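Local coordinates for HD-GYP domain-containing protein (Bdellovibrio bacteriovorus, PDB 3TM8) that is an unconventional HD-GYP protein that binds two iron ions and probably acts in cyclic-di-GMP signalling as a phosphodiesterase, at residues Thr30-Gln35 against Tyr88-Asn92; Asp38-Lys44 against Met75-Glu81. All coordinates share one frame; numbering follows the deposited sequence.

Contact 1 of 2, residues Thr30-Gln35 against Tyr88-Asn92; sequences TLRGDQ and YLQKN. With DMS (dimethyl sulfoxide), chain G.
Gln35 reaches across to helix 82-97 and lays its carboxamide beside the ring of Tyr88, amide and ring planes 34° apart and Gln35 CD 3.4 Å from Tyr88 CD1. Its extended chain, with CG anti to the backbone N (chi1 -177°), carries NE2 to two acceptors. One is Asn92 OD1, 2.8 Å from Gln35 NE2 and approached from above its carbonyl plane; the other is the backbone oxygen Tyr88 O, which also takes the helical N-H of Asn92. Gln35 OE1 faces the aliphatic part of Lys91 and is satisfied through a water that donates to it and accepts from Lys91 NZ. A glutamine suits this place because one amide supplies both a donor and an acceptor.

Asn92 uses both ends of its amide too. Asn92 ND2 donates to Arg32 O at 3.0 Å, and to a second water held by Thr30 O. A third water donates to Arg32 O and Asn92 OD1 while accepting from Gln35 N. The Tyr88 phenol reaches the loop backbone, where Arg32 N gives a hydrogen bond of 3.2 Å to Tyr88 OH; a water shared with Gly33 O and Gln35 O lies 2.7 Å from Tyr88 OH. Leu31 CD2 rests 4.0 Å from Tyr88 CE2, and Thr30 CB meets Leu89 CD1 at the same separation, so apolar contacts flank the polar network.

The Arg32 guanidinium leads away from the helix: NH1 is held by Asp110 O and Gln113 OE1, and NH2 donates almost straight (166°) to a dimethyl sulfoxide oxygen, probably a crystallisation additive. The Asn92 amide binds Arg32 O, while Gln35 of the loop donates back to the helix: a buried, water-bridged packing of an irregular loop on helix 82-97.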
loop_
_atom_site.group_PDB
_atom_site.type_symbol
_atom_site.label_atom_id
_atom_site.label_comp_id
_atom_site.label_asym_id
_atom_site.label_seq_id
_atom_site.Cartn_x
_atom_site.Cartn_y
_atom_site.Cartn_z
ATOM N N THR A 30 7.927 3.289 -9.255
ATOM C CA THR A 30 8.089 2.550 -10.504
ATOM C C THR A 30 9.551 2.304 -10.881
ATOM O O THR A 30 9.817 1.672 -11.898
ATOM C CB THR A 30 7.376 3.237 -11.695
ATOM O OG1 THR A 30 7.990 4.497 -11.977
ATOM C CG2 THR A 30 5.888 3.420 -11.422
ATOM N N LEU A 31 10.492 2.830 -10.095
ATOM C CA LEU A 31 11.920 2.651 -10.374
ATOM C C LEU A 31 12.464 1.568 -9.455
ATOM O O LEU A 31 12.806 1.830 -8.300
ATOM C CB LEU A 31 12.678 3.973 -10.195
ATOM C CG LEU A 31 12.184 5.083 -11.127
ATOM C CD1 LEU A 31 12.835 6.414 -10.744
ATOM C CD2 LEU A 31 12.447 4.750 -12.601
ATOM N N ARG A 32 12.484 0.335 -9.956
ATOM C CA ARG A 32 12.791 -0.817 -9.124
ATOM C C ARG A 32 13.494 -1.873 -9.952
ATOM O O ARG A 32 13.368 -1.895 -11.179
ATOM C CB ARG A 32 11.504 -1.437 -8.548
ATOM C CG ARG A 32 10.691 -0.544 -7.611
ATOM C CD ARG A 32 11.360 -0.361 -6.238
ATOM N NE ARG A 32 10.607 0.565 -5.381
ATOM C CZ ARG A 32 9.621 0.216 -4.556
ATOM N NH1 ARG A 32 9.277 -1.053 -4.409
ATOM N NH2 ARG A 32 8.992 1.141 -3.846
ATOM N N GLY A 33 14.217 -2.758 -9.279
ATOM C CA GLY A 33 14.794 -3.911 -9.937
ATOM C C GLY A 33 16.044 -3.613 -10.735
ATOM O O GLY A 33 16.556 -2.485 -10.742
ATOM N N ASP A 34 16.524 -4.642 -11.422
ATOM C CA ASP A 34 17.829 -4.610 -12.074
ATOM C C ASP A 34 17.835 -4.121 -13.529
ATOM O O ASP A 34 18.901 -4.004 -14.132
ATOM C CB ASP A 34 18.520 -5.981 -11.962
ATOM C CG ASP A 34 17.738 -7.100 -12.640
ATOM O OD1 ASP A 34 16.491 -7.050 -12.687
ATOM O OD2 ASP A 34 18.388 -8.045 -13.131
ATOM N N GLN A 35 16.668 -3.822 -14.096
ATOM C CA GLN A 35 16.639 -3.314 -15.466
ATOM C C GLN A 35 17.315 -1.946 -15.535
ATOM O O GLN A 35 17.033 -1.071 -14.729
ATOM C CB GLN A 35 15.217 -3.224 -16.034
ATOM C CG GLN A 35 15.221 -2.765 -17.489
ATOM C CD GLN A 35 13.850 -2.523 -18.101
ATOM O OE1 GLN A 35 13.760 -2.059 -19.240
ATOM N NE2 GLN A 35 12.779 -2.820 -17.357
ATOM N N TYR A 88 10.227 0.576 -20.279
ATOM C CA TYR A 88 10.911 0.124 -19.073
ATOM C C TYR A 88 9.914 -0.422 -18.056
ATOM O O TYR A 88 10.092 -1.514 -17.509
ATOM C CB TYR A 88 11.700 1.294 -18.472
ATOM C CG TYR A 88 12.122 1.107 -17.033
ATOM C CD1 TYR A 88 13.347 0.527 -16.711
ATOM C CD2 TYR A 88 11.301 1.532 -15.991
ATOM C CE1 TYR A 88 13.734 0.358 -15.387
ATOM C CE2 TYR A 88 11.678 1.369 -14.680
ATOM C CZ TYR A 88 12.883 0.780 -14.372
ATOM O OH TYR A 88 13.228 0.633 -13.043
ATOM N N LEU A 89 8.854 0.336 -17.819
ATOM C CA LEU A 89 7.876 -0.054 -16.816
ATOM C C LEU A 89 7.133 -1.324 -17.205
ATOM O O LEU A 89 6.970 -2.240 -16.396
ATOM C CB LEU A 89 6.891 1.086 -16.589
ATOM C CG LEU A 89 5.823 0.815 -15.526
ATOM C CD1 LEU A 89 6.452 0.337 -14.216
ATOM C CD2 LEU A 89 4.974 2.057 -15.299
ATOM N N GLN A 90 6.703 -1.393 -18.458
ATOM C CA GLN A 90 5.941 -2.553 -18.886
ATOM C C GLN A 90 6.811 -3.807 -18.839
ATOM O O GLN A 90 6.354 -4.873 -18.414
ATOM C CB GLN A 90 5.373 -2.327 -20.280
ATOM C CG GLN A 90 4.395 -3.415 -20.724
ATOM C CD GLN A 90 3.162 -3.566 -19.819
ATOM O OE1 GLN A 90 2.734 -2.624 -19.143
ATOM N NE2 GLN A 90 2.586 -4.762 -19.815
ATOM N N LYS A 91 8.066 -3.687 -19.259
ATOM C CA LYS A 91 8.990 -4.818 -19.164
ATOM C C LYS A 91 9.228 -5.247 -17.711
ATOM O O LYS A 91 9.266 -6.433 -17.405
ATOM C CB LYS A 91 10.306 -4.485 -19.853
ATOM C CG LYS A 91 11.387 -5.527 -19.712
ATOM C CD LYS A 91 12.596 -5.109 -20.541
ATOM C CE LYS A 91 13.816 -5.969 -20.268
ATOM N NZ LYS A 91 15.009 -5.417 -20.979
ATOM N N ASN A 92 9.372 -4.283 -16.810
ATOM C CA ASN A 92 9.547 -4.605 -15.402
ATOM C C ASN A 92 8.382 -5.418 -14.873
ATOM O O ASN A 92 8.567 -6.452 -14.228
ATOM C CB ASN A 92 9.650 -3.334 -14.574
ATOM C CG ASN A 92 11.063 -3.008 -14.191
ATOM O OD1 ASN A 92 12.017 -3.583 -14.725
ATOM N ND2 ASN A 92 11.210 -2.080 -13.251
HETATM S S DMS G . 10.931 4.680 -3.503
HETATM O O DMS G . 9.346 3.984 -3.950
HETATM C C1 DMS G . 10.647 5.581 -1.958
HETATM C C2 DMS G . 12.071 3.405 -2.907
HETATM O O HOH W 1 8.868 -0.887 -12.237
HETATM O O HOH W 2 14.040 -3.835 -13.020
HETATM O O HOH W 3 15.637 -0.407 -12.520
HETATM O O HOH W 4 15.474 -2.669 -21.279
#

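Contact 2 of 2, residues Asp38-Lys44 against Met75-Glu81; sequences DFNAYVK and MYILTDE
Tyr42 sets its ring edge-on against Tyr76 O, which lies in the ring plane 3.3 Å from Tyr42 CD2, and extends onward to Leu78, with Leu78 CG 4.2 Å from Tyr42 CE2. The two tyrosines form an isolated antiparallel beta bridge, a hydrogen-bonded pair joined by Tyr42 N to Tyr76 O at 2.7 Å and by Tyr76 N to Tyr42 O, both in the carbonyl plane. The two short strands run at 135° to each other, and their bridge joins two antiparallel two-stranded pairs, the hairpin 41-45/48-53 and the pair 23-27/74-78.

Small and flexible apolar groups suit the buried side. Met75 bends at its last torsion (chi3 69°), which brings Met75 CE to within 3.6 Å of Ala41 CB and also against Val43 CG2; the small methyl of Ala41 suits the close approach of the Met75 methyl. Ile77 CG2 meets Phe39 CD1 obliquely, and the phenylalanine ring in turn packs edge-to-face with Tyr88. Lys44 CB lies against Tyr76 CE2, while its ammonium pairs with Asp47.

Past the strand ends, Glu81, the N-cap residue of helix 82-97, reaches residues 38-40 with an extended chain. Its OE2 forms a salt bridge to Arg55, probably stabilising the charged carboxylate. Glu81 OE1 accepts from Asn40 N on its syn side, 3.1 Å away, and from a water that also donates to Asn40 O and accepts from Leu78 N at 2.8 Å.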
loop_
_atom_site.group_PDB
_atom_site.type_symbol
_atom_site.label_atom_id
_atom_site.label_comp_id
_atom_site.label_asym_id
_atom_site.label_seq_id
_atom_site.Cartn_x
_atom_site.Cartn_y
_atom_site.Cartn_z
ATOM N N ASP A 38 16.830 3.595 -19.564
ATOM C CA ASP A 38 17.313 4.239 -20.788
ATOM C C ASP A 38 16.726 5.645 -20.867
ATOM O O ASP A 38 16.276 6.088 -21.927
ATOM C CB ASP A 38 16.918 3.417 -22.023
ATOM C CG ASP A 38 17.419 4.024 -23.331
ATOM O OD1 ASP A 38 18.529 4.586 -23.345
ATOM O OD2 ASP A 38 16.693 3.939 -24.350
ATOM N N PHE A 39 16.719 6.327 -19.726
ATOM C CA PHE A 39 16.267 7.711 -19.610
ATOM C C PHE A 39 16.919 8.335 -18.377
ATOM O O PHE A 39 17.281 7.625 -17.440
ATOM C CB PHE A 39 14.743 7.779 -19.462
ATOM C CG PHE A 39 14.193 6.851 -18.407
ATOM C CD1 PHE A 39 14.050 7.262 -17.089
ATOM C CD2 PHE A 39 13.823 5.561 -18.742
ATOM C CE1 PHE A 39 13.548 6.390 -16.121
ATOM C CE2 PHE A 39 13.332 4.686 -17.784
ATOM C CZ PHE A 39 13.188 5.097 -16.474
ATOM N N ASN A 40 17.108 9.654 -18.385
ATOM C CA ASN A 40 17.459 10.369 -17.158
ATOM C C ASN A 40 16.235 10.541 -16.267
ATOM O O ASN A 40 15.112 10.555 -16.752
ATOM C CB ASN A 40 17.943 11.785 -17.479
ATOM C CG ASN A 40 19.337 11.834 -18.068
ATOM O OD1 ASN A 40 20.105 10.861 -18.026
ATOM N ND2 ASN A 40 19.682 13.004 -18.606
ATOM N N ALA A 41 16.459 10.746 -14.969
ATOM C CA ALA A 41 15.378 11.152 -14.069
ATOM C C ALA A 41 15.853 12.286 -13.173
ATOM O O ALA A 41 17.007 12.310 -12.728
ATOM C CB ALA A 41 14.847 9.978 -13.249
ATOM N N TYR A 42 14.947 13.224 -12.932
ATOM C CA TYR A 42 15.246 14.480 -12.275
ATOM C C TYR A 42 14.443 14.621 -10.992
ATOM O O TYR A 42 13.298 14.168 -10.911
ATOM C CB TYR A 42 14.896 15.639 -13.212
ATOM C CG TYR A 42 15.660 15.605 -14.521
ATOM C CD1 TYR A 42 16.767 16.420 -14.722
ATOM C CD2 TYR A 42 15.288 14.738 -15.545
ATOM C CE1 TYR A 42 17.474 16.380 -15.911
ATOM C CE2 TYR A 42 15.991 14.685 -16.735
ATOM C CZ TYR A 42 17.080 15.507 -16.916
ATOM O OH TYR A 42 17.764 15.446 -18.107
ATOM N N VAL A 43 15.060 15.239 -9.988
ATOM C CA VAL A 43 14.389 15.594 -8.746
ATOM C C VAL A 43 14.147 17.101 -8.769
ATOM O O VAL A 43 15.034 17.878 -9.136
ATOM C CB VAL A 43 15.259 15.225 -7.515
ATOM C CG1 VAL A 43 14.626 15.745 -6.228
ATOM C CG2 VAL A 43 15.472 13.717 -7.435
ATOM N N LYS A 44 12.949 17.519 -8.384
ATOM C CA LYS A 44 12.632 18.939 -8.356
ATOM C C LYS A 44 13.137 19.567 -7.062
ATOM O O LYS A 44 12.737 19.162 -5.978
ATOM C CB LYS A 44 11.121 19.140 -8.500
ATOM C CG LYS A 44 10.703 20.597 -8.648
ATOM C CD LYS A 44 9.210 20.710 -8.960
ATOM C CE LYS A 44 8.352 20.340 -7.760
ATOM N NZ LYS A 44 8.363 21.402 -6.709
ATOM N N MET A 75 9.201 12.040 -9.501
ATOM C CA MET A 75 10.383 12.542 -10.169
ATOM C C MET A 75 9.959 12.874 -11.585
ATOM O O MET A 75 8.784 12.734 -11.930
ATOM C CB MET A 75 11.518 11.523 -10.138
ATOM C CG MET A 75 12.217 11.460 -8.782
ATOM S SD MET A 75 13.535 10.237 -8.710
ATOM C CE MET A 75 14.739 10.980 -9.805
ATOM N N TYR A 76 10.906 13.330 -12.399
ATOM C CA TYR A 76 10.578 13.874 -13.702
ATOM C C TYR A 76 11.510 13.301 -14.748
ATOM O O TYR A 76 12.680 13.017 -14.469
ATOM C CB TYR A 76 10.646 15.416 -13.657
ATOM C CG TYR A 76 9.677 15.907 -12.616
ATOM C CD1 TYR A 76 8.347 16.139 -12.940
ATOM C CD2 TYR A 76 10.059 16.029 -11.287
ATOM C CE1 TYR A 76 7.434 16.534 -11.976
ATOM C CE2 TYR A 76 9.147 16.421 -10.309
ATOM C CZ TYR A 76 7.835 16.668 -10.661
ATOM O OH TYR A 76 6.919 17.044 -9.699
ATOM N N ILE A 77 10.982 13.112 -15.952
ATOM C CA ILE A 77 11.791 12.659 -17.075
ATOM C C ILE A 77 11.544 13.611 -18.230
ATOM O O ILE A 77 10.526 14.306 -18.272
ATOM C CB ILE A 77 11.443 11.206 -17.494
ATOM C CG1 ILE A 77 10.001 11.117 -18.007
ATOM C CG2 ILE A 77 11.709 10.248 -16.341
ATOM C CD1 ILE A 77 9.578 9.733 -18.548
ATOM N N LEU A 78 12.478 13.655 -19.171
ATOM C CA LEU A 78 12.257 14.423 -20.385
ATOM C C LEU A 78 11.098 13.810 -21.150
ATOM O O LEU A 78 11.032 12.595 -21.328
ATOM C CB LEU A 78 13.509 14.414 -21.257
ATOM C CG LEU A 78 14.692 15.168 -20.648
ATOM C CD1 LEU A 78 15.972 14.788 -21.382
ATOM C CD2 LEU A 78 14.459 16.673 -20.695
ATOM N N THR A 79 10.192 14.651 -21.621
ATOM C CA THR A 79 9.047 14.164 -22.370
ATOM C C THR A 79 9.509 13.368 -23.587
ATOM O O THR A 79 8.870 12.400 -23.993
ATOM C CB THR A 79 8.149 15.339 -22.763
ATOM O OG1 THR A 79 7.814 16.066 -21.571
ATOM C CG2 THR A 79 6.879 14.855 -23.443
ATOM N N ASP A 80 10.646 13.757 -24.150
ATOM C CA ASP A 80 11.168 13.077 -25.330
ATOM C C ASP A 80 11.617 11.649 -25.014
ATOM O O ASP A 80 11.805 10.839 -25.919
ATOM C CB ASP A 80 12.311 13.885 -25.958
ATOM C CG ASP A 80 11.834 15.194 -26.567
ATOM O OD1 ASP A 80 10.609 15.358 -26.745
ATOM O OD2 ASP A 80 12.686 16.056 -26.876
ATOM N N GLU A 81 11.779 11.340 -23.732
ATOM C CA GLU A 81 12.190 10.003 -23.306
ATOM C C GLU A 81 11.043 9.198 -22.684
ATOM O O GLU A 81 11.256 8.128 -22.104
ATOM C CB GLU A 81 13.378 10.097 -22.338
ATOM C CG GLU A 81 14.631 10.697 -22.959
ATOM C CD GLU A 81 15.890 10.344 -22.193
ATOM O OE1 GLU A 81 16.044 10.797 -21.043
ATOM O OE2 GLU A 81 16.731 9.605 -22.739
HETATM O O HOH W 5 14.642 11.955 -19.039
#

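Overall arrangement
Along the chain, the segments of contact 2 fall between those of contact 1: residues 30-35 come first, then 38-44, 75-81 and 88-92. The two centres lie 14 Å apart. Strand 74-78 of contact 2 is followed directly by helix 82-97, which carries the second segment of contact 1, and the contacts touch through Phe39, which also reaches Leu31. Contact 1 seats the loop on helix 82-97; contact 2 joins the two strand pairs and meets that helix near its N-terminal end. Contact 1 is nearer the iron site, with the Arg32 side chain about 12 Å from that of His170, whereas contact 2 lies away from it.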